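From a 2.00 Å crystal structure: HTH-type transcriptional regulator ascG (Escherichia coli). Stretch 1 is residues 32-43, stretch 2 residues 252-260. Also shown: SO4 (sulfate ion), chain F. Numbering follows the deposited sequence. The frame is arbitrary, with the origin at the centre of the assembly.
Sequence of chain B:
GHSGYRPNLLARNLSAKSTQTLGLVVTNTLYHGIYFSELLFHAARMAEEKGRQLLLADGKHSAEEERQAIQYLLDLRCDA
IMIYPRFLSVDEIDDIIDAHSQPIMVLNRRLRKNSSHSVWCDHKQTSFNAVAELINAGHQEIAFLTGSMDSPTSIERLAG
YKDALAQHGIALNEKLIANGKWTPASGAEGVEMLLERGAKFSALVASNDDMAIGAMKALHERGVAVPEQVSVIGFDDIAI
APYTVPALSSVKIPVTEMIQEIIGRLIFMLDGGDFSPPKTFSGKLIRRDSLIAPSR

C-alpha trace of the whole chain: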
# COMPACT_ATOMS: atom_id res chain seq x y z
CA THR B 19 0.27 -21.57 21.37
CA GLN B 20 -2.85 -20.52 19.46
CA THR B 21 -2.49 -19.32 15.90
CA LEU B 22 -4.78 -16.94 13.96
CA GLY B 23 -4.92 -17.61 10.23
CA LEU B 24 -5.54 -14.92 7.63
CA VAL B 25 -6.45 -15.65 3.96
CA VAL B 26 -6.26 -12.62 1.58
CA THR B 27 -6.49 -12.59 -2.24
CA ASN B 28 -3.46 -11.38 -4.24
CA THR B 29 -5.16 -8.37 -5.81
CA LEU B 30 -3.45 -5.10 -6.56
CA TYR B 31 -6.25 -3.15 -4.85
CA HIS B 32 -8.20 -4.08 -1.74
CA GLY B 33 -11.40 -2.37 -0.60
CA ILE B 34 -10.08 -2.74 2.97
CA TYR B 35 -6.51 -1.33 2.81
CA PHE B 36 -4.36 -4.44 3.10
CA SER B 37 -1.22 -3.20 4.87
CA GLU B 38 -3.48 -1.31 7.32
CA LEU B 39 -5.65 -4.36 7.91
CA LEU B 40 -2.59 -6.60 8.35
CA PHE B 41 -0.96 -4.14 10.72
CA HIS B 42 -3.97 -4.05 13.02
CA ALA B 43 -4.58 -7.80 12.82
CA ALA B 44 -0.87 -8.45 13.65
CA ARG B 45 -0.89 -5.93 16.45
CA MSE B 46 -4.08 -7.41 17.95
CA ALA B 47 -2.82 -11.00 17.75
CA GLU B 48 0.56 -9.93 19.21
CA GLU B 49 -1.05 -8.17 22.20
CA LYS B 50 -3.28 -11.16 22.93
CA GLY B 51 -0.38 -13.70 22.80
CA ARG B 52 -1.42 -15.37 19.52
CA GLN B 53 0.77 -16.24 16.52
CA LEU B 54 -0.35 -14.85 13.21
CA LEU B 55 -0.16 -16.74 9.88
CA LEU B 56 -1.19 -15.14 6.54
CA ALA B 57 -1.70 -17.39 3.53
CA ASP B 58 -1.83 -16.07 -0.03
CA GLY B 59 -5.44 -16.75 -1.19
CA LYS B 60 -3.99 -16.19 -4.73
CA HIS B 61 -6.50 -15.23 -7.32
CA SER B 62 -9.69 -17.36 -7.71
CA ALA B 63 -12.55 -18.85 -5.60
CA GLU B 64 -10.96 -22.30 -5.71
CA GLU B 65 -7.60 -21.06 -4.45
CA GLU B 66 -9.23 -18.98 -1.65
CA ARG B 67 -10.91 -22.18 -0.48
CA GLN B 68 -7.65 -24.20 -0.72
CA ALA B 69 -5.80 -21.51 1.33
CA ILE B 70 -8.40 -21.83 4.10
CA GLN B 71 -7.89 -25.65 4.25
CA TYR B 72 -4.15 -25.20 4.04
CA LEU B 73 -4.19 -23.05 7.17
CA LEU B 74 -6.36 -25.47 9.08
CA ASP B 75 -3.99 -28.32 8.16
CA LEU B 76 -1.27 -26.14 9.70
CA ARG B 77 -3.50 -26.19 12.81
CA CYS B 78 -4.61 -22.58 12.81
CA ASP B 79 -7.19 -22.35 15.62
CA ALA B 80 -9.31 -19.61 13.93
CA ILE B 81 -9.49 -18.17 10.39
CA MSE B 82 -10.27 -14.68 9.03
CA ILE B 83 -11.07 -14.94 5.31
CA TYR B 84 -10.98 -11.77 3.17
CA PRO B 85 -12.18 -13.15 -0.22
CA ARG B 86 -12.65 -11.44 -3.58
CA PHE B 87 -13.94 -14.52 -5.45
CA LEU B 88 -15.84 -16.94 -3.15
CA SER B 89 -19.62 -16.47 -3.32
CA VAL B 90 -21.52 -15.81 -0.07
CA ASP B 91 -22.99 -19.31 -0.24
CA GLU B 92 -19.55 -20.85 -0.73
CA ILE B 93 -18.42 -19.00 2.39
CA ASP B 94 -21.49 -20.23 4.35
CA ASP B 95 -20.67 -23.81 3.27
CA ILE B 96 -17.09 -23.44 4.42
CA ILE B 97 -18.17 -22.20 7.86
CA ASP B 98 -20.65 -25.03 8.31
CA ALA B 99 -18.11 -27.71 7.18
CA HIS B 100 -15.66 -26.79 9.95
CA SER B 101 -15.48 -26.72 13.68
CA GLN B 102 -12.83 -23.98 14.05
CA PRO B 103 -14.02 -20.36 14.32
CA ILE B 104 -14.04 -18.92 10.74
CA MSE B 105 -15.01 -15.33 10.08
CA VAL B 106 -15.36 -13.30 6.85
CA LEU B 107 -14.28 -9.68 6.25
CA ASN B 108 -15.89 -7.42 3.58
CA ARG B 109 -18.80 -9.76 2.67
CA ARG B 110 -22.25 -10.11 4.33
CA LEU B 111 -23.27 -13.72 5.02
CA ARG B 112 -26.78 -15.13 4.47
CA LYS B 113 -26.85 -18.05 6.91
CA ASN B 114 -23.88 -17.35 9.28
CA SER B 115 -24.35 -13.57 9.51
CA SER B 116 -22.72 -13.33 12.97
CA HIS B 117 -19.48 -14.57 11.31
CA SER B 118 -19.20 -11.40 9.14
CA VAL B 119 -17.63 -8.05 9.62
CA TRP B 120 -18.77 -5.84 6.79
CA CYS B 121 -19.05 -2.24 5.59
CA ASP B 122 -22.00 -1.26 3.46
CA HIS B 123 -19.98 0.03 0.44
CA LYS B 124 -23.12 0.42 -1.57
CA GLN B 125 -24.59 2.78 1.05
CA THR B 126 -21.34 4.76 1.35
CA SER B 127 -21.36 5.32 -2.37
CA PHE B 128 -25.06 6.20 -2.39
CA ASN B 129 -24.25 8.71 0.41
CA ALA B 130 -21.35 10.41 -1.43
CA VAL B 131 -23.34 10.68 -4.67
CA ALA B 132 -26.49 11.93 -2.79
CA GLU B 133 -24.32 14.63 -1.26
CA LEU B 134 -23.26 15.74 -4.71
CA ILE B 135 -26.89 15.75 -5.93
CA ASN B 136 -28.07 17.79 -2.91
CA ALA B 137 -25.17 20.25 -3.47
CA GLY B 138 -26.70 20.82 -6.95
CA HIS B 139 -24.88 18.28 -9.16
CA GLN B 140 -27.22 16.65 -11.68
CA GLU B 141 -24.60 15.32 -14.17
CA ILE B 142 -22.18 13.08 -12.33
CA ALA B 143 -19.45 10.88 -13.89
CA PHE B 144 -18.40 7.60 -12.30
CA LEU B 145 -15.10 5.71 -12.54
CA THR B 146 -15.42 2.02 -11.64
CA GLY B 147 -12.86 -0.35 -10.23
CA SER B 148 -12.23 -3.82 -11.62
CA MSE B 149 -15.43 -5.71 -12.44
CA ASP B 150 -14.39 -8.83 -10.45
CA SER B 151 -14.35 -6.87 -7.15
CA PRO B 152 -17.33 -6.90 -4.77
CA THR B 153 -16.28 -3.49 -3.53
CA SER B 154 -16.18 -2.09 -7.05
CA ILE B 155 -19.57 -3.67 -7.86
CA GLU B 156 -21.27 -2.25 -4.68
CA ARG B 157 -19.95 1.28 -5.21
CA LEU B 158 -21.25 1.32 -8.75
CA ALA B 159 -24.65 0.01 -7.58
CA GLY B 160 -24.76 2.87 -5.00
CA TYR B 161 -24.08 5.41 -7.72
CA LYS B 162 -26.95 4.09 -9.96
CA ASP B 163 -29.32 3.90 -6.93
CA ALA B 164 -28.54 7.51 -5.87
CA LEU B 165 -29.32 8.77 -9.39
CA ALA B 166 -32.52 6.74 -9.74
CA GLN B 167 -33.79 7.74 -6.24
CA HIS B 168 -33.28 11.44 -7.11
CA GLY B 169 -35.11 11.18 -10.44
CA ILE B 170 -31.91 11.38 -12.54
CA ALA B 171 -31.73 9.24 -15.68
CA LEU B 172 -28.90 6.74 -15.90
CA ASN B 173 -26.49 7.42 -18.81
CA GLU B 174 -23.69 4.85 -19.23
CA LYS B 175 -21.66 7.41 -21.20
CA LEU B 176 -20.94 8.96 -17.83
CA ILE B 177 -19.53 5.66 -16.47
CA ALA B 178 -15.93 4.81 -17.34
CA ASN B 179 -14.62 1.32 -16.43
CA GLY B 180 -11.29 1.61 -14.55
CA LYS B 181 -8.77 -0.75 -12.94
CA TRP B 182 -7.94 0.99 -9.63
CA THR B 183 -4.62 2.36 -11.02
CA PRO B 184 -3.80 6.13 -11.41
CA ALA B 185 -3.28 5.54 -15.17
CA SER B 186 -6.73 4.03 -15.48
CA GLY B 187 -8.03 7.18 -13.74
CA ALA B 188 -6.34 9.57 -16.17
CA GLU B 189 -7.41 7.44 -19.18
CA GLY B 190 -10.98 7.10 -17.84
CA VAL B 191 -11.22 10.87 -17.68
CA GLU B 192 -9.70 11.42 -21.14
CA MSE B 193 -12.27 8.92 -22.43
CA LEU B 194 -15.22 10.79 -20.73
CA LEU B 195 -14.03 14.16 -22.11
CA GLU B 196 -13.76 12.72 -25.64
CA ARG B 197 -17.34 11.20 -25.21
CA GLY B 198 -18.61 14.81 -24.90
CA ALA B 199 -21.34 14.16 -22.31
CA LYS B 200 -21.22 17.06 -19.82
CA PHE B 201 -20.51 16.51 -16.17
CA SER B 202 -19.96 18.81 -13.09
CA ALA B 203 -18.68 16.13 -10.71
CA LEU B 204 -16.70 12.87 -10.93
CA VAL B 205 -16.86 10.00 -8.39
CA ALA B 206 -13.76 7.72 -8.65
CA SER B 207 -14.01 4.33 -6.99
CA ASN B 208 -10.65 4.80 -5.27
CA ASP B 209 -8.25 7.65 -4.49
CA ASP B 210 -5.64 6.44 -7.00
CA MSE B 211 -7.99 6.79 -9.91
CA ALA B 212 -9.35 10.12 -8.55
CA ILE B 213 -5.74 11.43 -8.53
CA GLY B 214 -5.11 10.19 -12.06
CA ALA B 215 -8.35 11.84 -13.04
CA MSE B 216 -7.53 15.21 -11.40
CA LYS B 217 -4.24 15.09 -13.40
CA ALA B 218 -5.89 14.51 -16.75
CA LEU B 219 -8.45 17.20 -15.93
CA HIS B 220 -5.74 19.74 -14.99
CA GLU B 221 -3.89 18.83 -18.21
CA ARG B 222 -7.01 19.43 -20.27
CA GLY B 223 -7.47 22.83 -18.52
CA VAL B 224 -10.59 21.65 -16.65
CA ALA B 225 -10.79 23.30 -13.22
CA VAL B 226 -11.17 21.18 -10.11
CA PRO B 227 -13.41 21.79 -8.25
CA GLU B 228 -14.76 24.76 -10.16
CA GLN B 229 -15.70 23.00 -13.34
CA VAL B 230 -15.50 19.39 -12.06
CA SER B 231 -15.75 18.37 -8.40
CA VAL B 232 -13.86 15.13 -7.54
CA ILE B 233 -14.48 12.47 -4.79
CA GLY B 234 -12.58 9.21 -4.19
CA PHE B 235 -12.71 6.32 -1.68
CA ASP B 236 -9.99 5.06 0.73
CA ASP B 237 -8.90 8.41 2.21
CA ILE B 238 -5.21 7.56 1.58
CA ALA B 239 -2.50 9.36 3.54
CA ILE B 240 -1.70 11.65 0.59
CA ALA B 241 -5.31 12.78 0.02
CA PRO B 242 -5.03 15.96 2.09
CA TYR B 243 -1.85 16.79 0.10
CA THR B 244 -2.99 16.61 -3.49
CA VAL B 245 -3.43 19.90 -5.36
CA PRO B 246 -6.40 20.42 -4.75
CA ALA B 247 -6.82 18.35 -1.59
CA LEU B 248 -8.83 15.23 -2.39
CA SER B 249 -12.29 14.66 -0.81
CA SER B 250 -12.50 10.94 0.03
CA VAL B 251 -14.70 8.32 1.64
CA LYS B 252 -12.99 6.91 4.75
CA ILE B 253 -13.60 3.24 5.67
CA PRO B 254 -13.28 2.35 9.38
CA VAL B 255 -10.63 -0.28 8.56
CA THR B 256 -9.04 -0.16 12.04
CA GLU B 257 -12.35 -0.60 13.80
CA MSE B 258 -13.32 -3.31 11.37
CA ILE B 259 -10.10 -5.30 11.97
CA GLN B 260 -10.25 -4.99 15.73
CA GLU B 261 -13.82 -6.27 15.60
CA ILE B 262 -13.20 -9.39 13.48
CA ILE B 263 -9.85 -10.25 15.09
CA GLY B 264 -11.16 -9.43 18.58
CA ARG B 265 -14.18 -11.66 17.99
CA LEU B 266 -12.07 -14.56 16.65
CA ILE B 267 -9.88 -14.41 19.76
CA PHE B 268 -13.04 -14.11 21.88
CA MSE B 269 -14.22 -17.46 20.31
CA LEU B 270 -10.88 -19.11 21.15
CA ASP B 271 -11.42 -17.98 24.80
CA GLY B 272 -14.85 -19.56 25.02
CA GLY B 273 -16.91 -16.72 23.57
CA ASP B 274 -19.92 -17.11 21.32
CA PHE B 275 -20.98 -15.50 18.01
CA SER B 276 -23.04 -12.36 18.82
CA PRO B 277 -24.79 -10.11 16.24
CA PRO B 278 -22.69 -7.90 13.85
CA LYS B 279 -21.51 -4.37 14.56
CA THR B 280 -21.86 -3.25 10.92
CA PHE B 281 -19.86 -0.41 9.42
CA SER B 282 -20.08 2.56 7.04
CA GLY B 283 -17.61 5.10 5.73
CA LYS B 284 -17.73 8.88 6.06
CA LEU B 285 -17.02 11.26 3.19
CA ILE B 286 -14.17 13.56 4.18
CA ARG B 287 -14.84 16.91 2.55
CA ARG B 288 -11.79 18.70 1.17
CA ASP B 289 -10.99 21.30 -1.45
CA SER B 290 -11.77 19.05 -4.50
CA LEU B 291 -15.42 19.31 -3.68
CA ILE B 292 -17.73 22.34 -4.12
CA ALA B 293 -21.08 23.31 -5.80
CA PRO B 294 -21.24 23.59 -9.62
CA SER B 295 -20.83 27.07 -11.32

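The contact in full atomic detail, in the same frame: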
# COMPACT_ATOMS: atom_id res chain seq x y z
N HIS B 32 -7.27 -3.50 -2.68
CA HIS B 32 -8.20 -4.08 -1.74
C HIS B 32 -9.10 -2.98 -1.21
O HIS B 32 -8.61 -1.94 -0.75
CB HIS B 32 -7.43 -4.68 -0.57
CG HIS B 32 -6.78 -5.98 -0.88
ND1 HIS B 32 -5.46 -6.07 -1.31
CD2 HIS B 32 -7.27 -7.24 -0.87
CE1 HIS B 32 -5.17 -7.35 -1.51
NE2 HIS B 32 -6.25 -8.07 -1.26
N GLY B 33 -10.41 -3.23 -1.22
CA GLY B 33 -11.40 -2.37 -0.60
C GLY B 33 -11.15 -2.07 0.87
O GLY B 33 -11.45 -0.96 1.32
N ILE B 34 -10.53 -3.01 1.61
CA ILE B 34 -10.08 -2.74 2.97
C ILE B 34 -8.54 -2.65 2.86
O ILE B 34 -7.87 -3.66 2.59
CB ILE B 34 -10.49 -3.88 3.98
CG1 ILE B 34 -11.98 -4.28 3.87
CG2 ILE B 34 -10.01 -3.53 5.43
CD1 ILE B 34 -12.98 -3.15 3.98
N TYR B 35 -7.97 -1.48 3.04
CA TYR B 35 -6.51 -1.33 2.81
C TYR B 35 -5.73 -2.48 3.45
O TYR B 35 -5.88 -2.78 4.63
CB TYR B 35 -6.00 0.04 3.28
CG TYR B 35 -4.51 0.32 3.05
CD1 TYR B 35 -3.79 -0.29 2.03
CD2 TYR B 35 -3.84 1.26 3.85
CE1 TYR B 35 -2.41 -0.00 1.82
CE2 TYR B 35 -2.49 1.55 3.65
CZ TYR B 35 -1.79 0.93 2.64
OH TYR B 35 -0.45 1.24 2.47
N PHE B 36 -4.94 -3.19 2.65
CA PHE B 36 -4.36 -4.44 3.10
C PHE B 36 -3.20 -4.24 4.12
O PHE B 36 -3.12 -4.93 5.13
CB PHE B 36 -4.02 -5.26 1.84
CG PHE B 36 -3.40 -6.62 2.07
CD1 PHE B 36 -3.34 -7.22 3.33
CD2 PHE B 36 -2.92 -7.33 0.97
CE1 PHE B 36 -2.74 -8.45 3.50
CE2 PHE B 36 -2.33 -8.60 1.12
CZ PHE B 36 -2.24 -9.16 2.40
N SER B 37 -2.32 -3.28 3.90
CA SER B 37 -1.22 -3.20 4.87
C SER B 37 -1.76 -2.67 6.21
O SER B 37 -1.33 -3.14 7.28
CB SER B 37 -0.08 -2.35 4.34
OG SER B 37 -0.54 -1.04 4.28
N GLU B 38 -2.75 -1.77 6.14
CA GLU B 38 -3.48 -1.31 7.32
C GLU B 38 -4.19 -2.45 8.03
O GLU B 38 -4.05 -2.59 9.25
CB GLU B 38 -4.49 -0.23 6.97
CG GLU B 38 -4.57 0.89 8.02
CD GLU B 38 -5.89 1.66 7.96
OE1 GLU B 38 -6.48 1.79 6.84
OE2 GLU B 38 -6.36 2.14 9.02
N LEU B 39 -4.92 -3.28 7.28
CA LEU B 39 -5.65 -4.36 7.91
C LEU B 39 -4.67 -5.35 8.54
O LEU B 39 -4.90 -5.84 9.64
CB LEU B 39 -6.66 -5.04 6.95
CG LEU B 39 -6.40 -6.24 6.04
CD1 LEU B 39 -6.39 -7.55 6.78
CD2 LEU B 39 -7.53 -6.33 4.98
N LEU B 40 -3.55 -5.61 7.87
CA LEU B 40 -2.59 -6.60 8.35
C LEU B 40 -1.90 -6.07 9.60
O LEU B 40 -1.64 -6.81 10.55
CB LEU B 40 -1.55 -6.93 7.27
CG LEU B 40 -0.55 -8.06 7.52
CD1 LEU B 40 -1.24 -9.40 7.84
CD2 LEU B 40 0.38 -8.24 6.35
N PHE B 41 -1.63 -4.79 9.59
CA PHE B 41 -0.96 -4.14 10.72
C PHE B 41 -1.80 -4.26 11.97
O PHE B 41 -1.29 -4.63 13.03
CB PHE B 41 -0.70 -2.66 10.43
CG PHE B 41 -0.10 -1.93 11.61
CD1 PHE B 41 1.14 -2.30 12.11
CD2 PHE B 41 -0.82 -0.93 12.26
CE1 PHE B 41 1.71 -1.66 13.24
CE2 PHE B 41 -0.29 -0.28 13.40
CZ PHE B 41 1.01 -0.65 13.88
N HIS B 42 -3.10 -3.99 11.85
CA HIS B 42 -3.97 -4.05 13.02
C HIS B 42 -4.31 -5.47 13.44
O HIS B 42 -4.43 -5.74 14.62
CB HIS B 42 -5.22 -3.20 12.85
CG HIS B 42 -4.94 -1.74 12.75
ND1 HIS B 42 -4.56 -0.98 13.84
CD2 HIS B 42 -4.95 -0.89 11.69
CE1 HIS B 42 -4.35 0.27 13.45
NE2 HIS B 42 -4.59 0.34 12.15
N ALA B 43 -4.52 -6.37 12.48
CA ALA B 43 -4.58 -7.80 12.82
C ALA B 43 -3.33 -8.30 13.57
O ALA B 43 -3.46 -8.98 14.58
CB ALA B 43 -4.82 -8.66 11.57
N LYS B 252 -13.79 7.68 3.83
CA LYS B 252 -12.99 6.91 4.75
C LYS B 252 -13.75 5.69 5.28
O LYS B 252 -14.89 5.82 5.74
CB LYS B 252 -12.52 7.76 5.93
CG LYS B 252 -11.54 7.04 6.87
CD LYS B 252 -11.08 8.03 7.92
CE LYS B 252 -9.85 7.50 8.66
NZ LYS B 252 -10.22 6.58 9.77
N ILE B 253 -13.10 4.53 5.17
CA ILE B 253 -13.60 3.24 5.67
C ILE B 253 -12.96 3.05 7.04
O ILE B 253 -11.76 3.27 7.20
CB ILE B 253 -13.23 2.05 4.67
CG1 ILE B 253 -13.62 2.40 3.21
CG2 ILE B 253 -13.82 0.68 5.09
CD1 ILE B 253 -15.14 2.68 2.94
N PRO B 254 -13.77 2.63 8.04
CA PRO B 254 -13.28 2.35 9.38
C PRO B 254 -12.50 1.02 9.42
O PRO B 254 -12.83 0.10 10.18
CB PRO B 254 -14.55 2.28 10.21
CG PRO B 254 -15.62 1.82 9.24
CD PRO B 254 -15.23 2.38 7.91
N VAL B 255 -11.45 0.93 8.61
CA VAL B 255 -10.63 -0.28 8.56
C VAL B 255 -10.19 -0.75 9.94
O VAL B 255 -10.43 -1.89 10.32
CB VAL B 255 -9.37 -0.08 7.63
CG1 VAL B 255 -8.39 -1.26 7.73
CG2 VAL B 255 -9.80 0.09 6.22
N THR B 256 -9.55 0.14 10.69
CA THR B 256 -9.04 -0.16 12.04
C THR B 256 -10.08 -0.77 12.98
O THR B 256 -9.87 -1.84 13.61
CB THR B 256 -8.51 1.14 12.69
OG1 THR B 256 -7.31 1.52 12.02
CG2 THR B 256 -8.24 0.94 14.15
N GLU B 257 -11.20 -0.08 13.07
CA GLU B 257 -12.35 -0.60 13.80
C GLU B 257 -12.77 -1.94 13.28
O GLU B 257 -13.09 -2.84 14.07
CB GLU B 257 -13.54 0.36 13.69
CG GLU B 257 -13.36 1.69 14.44
CD GLU B 257 -12.53 2.76 13.69
OE1 GLU B 257 -12.10 2.58 12.51
OE2 GLU B 257 -12.31 3.83 14.32
N MSE B 258 -12.81 -2.07 11.96
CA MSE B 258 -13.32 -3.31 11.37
C MSE B 258 -12.42 -4.50 11.72
O MSE B 258 -12.93 -5.60 11.95
CB MSE B 258 -13.43 -3.17 9.85
CG MSE B 258 -14.79 -2.58 9.42
SE MSE B 258 -14.74 -2.14 7.55
CE MSE B 258 -15.24 -3.86 6.96
N ILE B 259 -11.11 -4.25 11.76
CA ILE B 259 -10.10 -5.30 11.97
C ILE B 259 -10.07 -5.74 13.43
O ILE B 259 -9.95 -6.93 13.73
CB ILE B 259 -8.70 -4.85 11.49
CG1 ILE B 259 -8.71 -4.76 9.97
CG2 ILE B 259 -7.63 -5.90 11.76
CD1 ILE B 259 -9.37 -6.04 9.32
N GLN B 260 -10.23 -4.75 14.31
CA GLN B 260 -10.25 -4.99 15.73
C GLN B 260 -11.51 -5.75 16.10
O GLN B 260 -11.46 -6.63 16.97
CB GLN B 260 -10.20 -3.67 16.48
CG GLN B 260 -8.84 -2.97 16.41
CD GLN B 260 -8.88 -1.59 17.06
OE1 GLN B 260 -9.95 -1.13 17.47
NE2 GLN B 260 -7.71 -0.93 17.17
S SO4 F . -12.31 -6.31 -2.99
O1 SO4 F . -13.70 -6.07 -2.79
O2 SO4 F . -12.09 -7.78 -3.13
O3 SO4 F . -11.78 -5.49 -4.05
O4 SO4 F . -11.63 -5.76 -1.82
O HOH W 1 -9.00 3.26 9.88
O HOH W 2 -8.94 3.91 6.80

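The most unusual feature is the pairing of Thr256 with the face of the His42 ring. Thr256 CG2 lies 4.1 Å from the centroid of the His42 ring (CG, ND1, CD2, CE1, NE2), 14° off the ring normal. This is a CH-pi contact. Thr256 OG1 sits over a face of the same ring, 3.0 Å from His42 NE2; whether the two share a proton is left open by the geometry.

Water ties the polar edge together. Water 1 donates to Glu38 OE2 (3.0 Å) and accepts from Thr256 N (3.3 Å), so it links the side chain of one helix to the first turn of the other. Water 2 lies 3.2 Å from Glu38 OE1 and 2.9 Å from Ile253 O.

The remaining side-chain packing is mainly apolar. The helices run in broadly the same direction, at 43°, with axes 8.9 Å apart at closest approach. Ile259 packs against Leu39 (CG1 to Leu39 CB, 3.7 Å) and Ala43 (CG2 to Ala43 CB, 3.9 Å). Ile259 CG2 also comes within 3.2 Å of Ala43 N, so the methyl rests against the backbone of the helix. Ile34 precedes its helix. Its CG2 meets Val255 CG1 at 3.6 Å, and its CD1 reaches CE of selenomethionine Met258 at 3.8 Å. Beside this cluster, Gly33 N donates a hydrogen bond to sulfate O4 (2.9 Å).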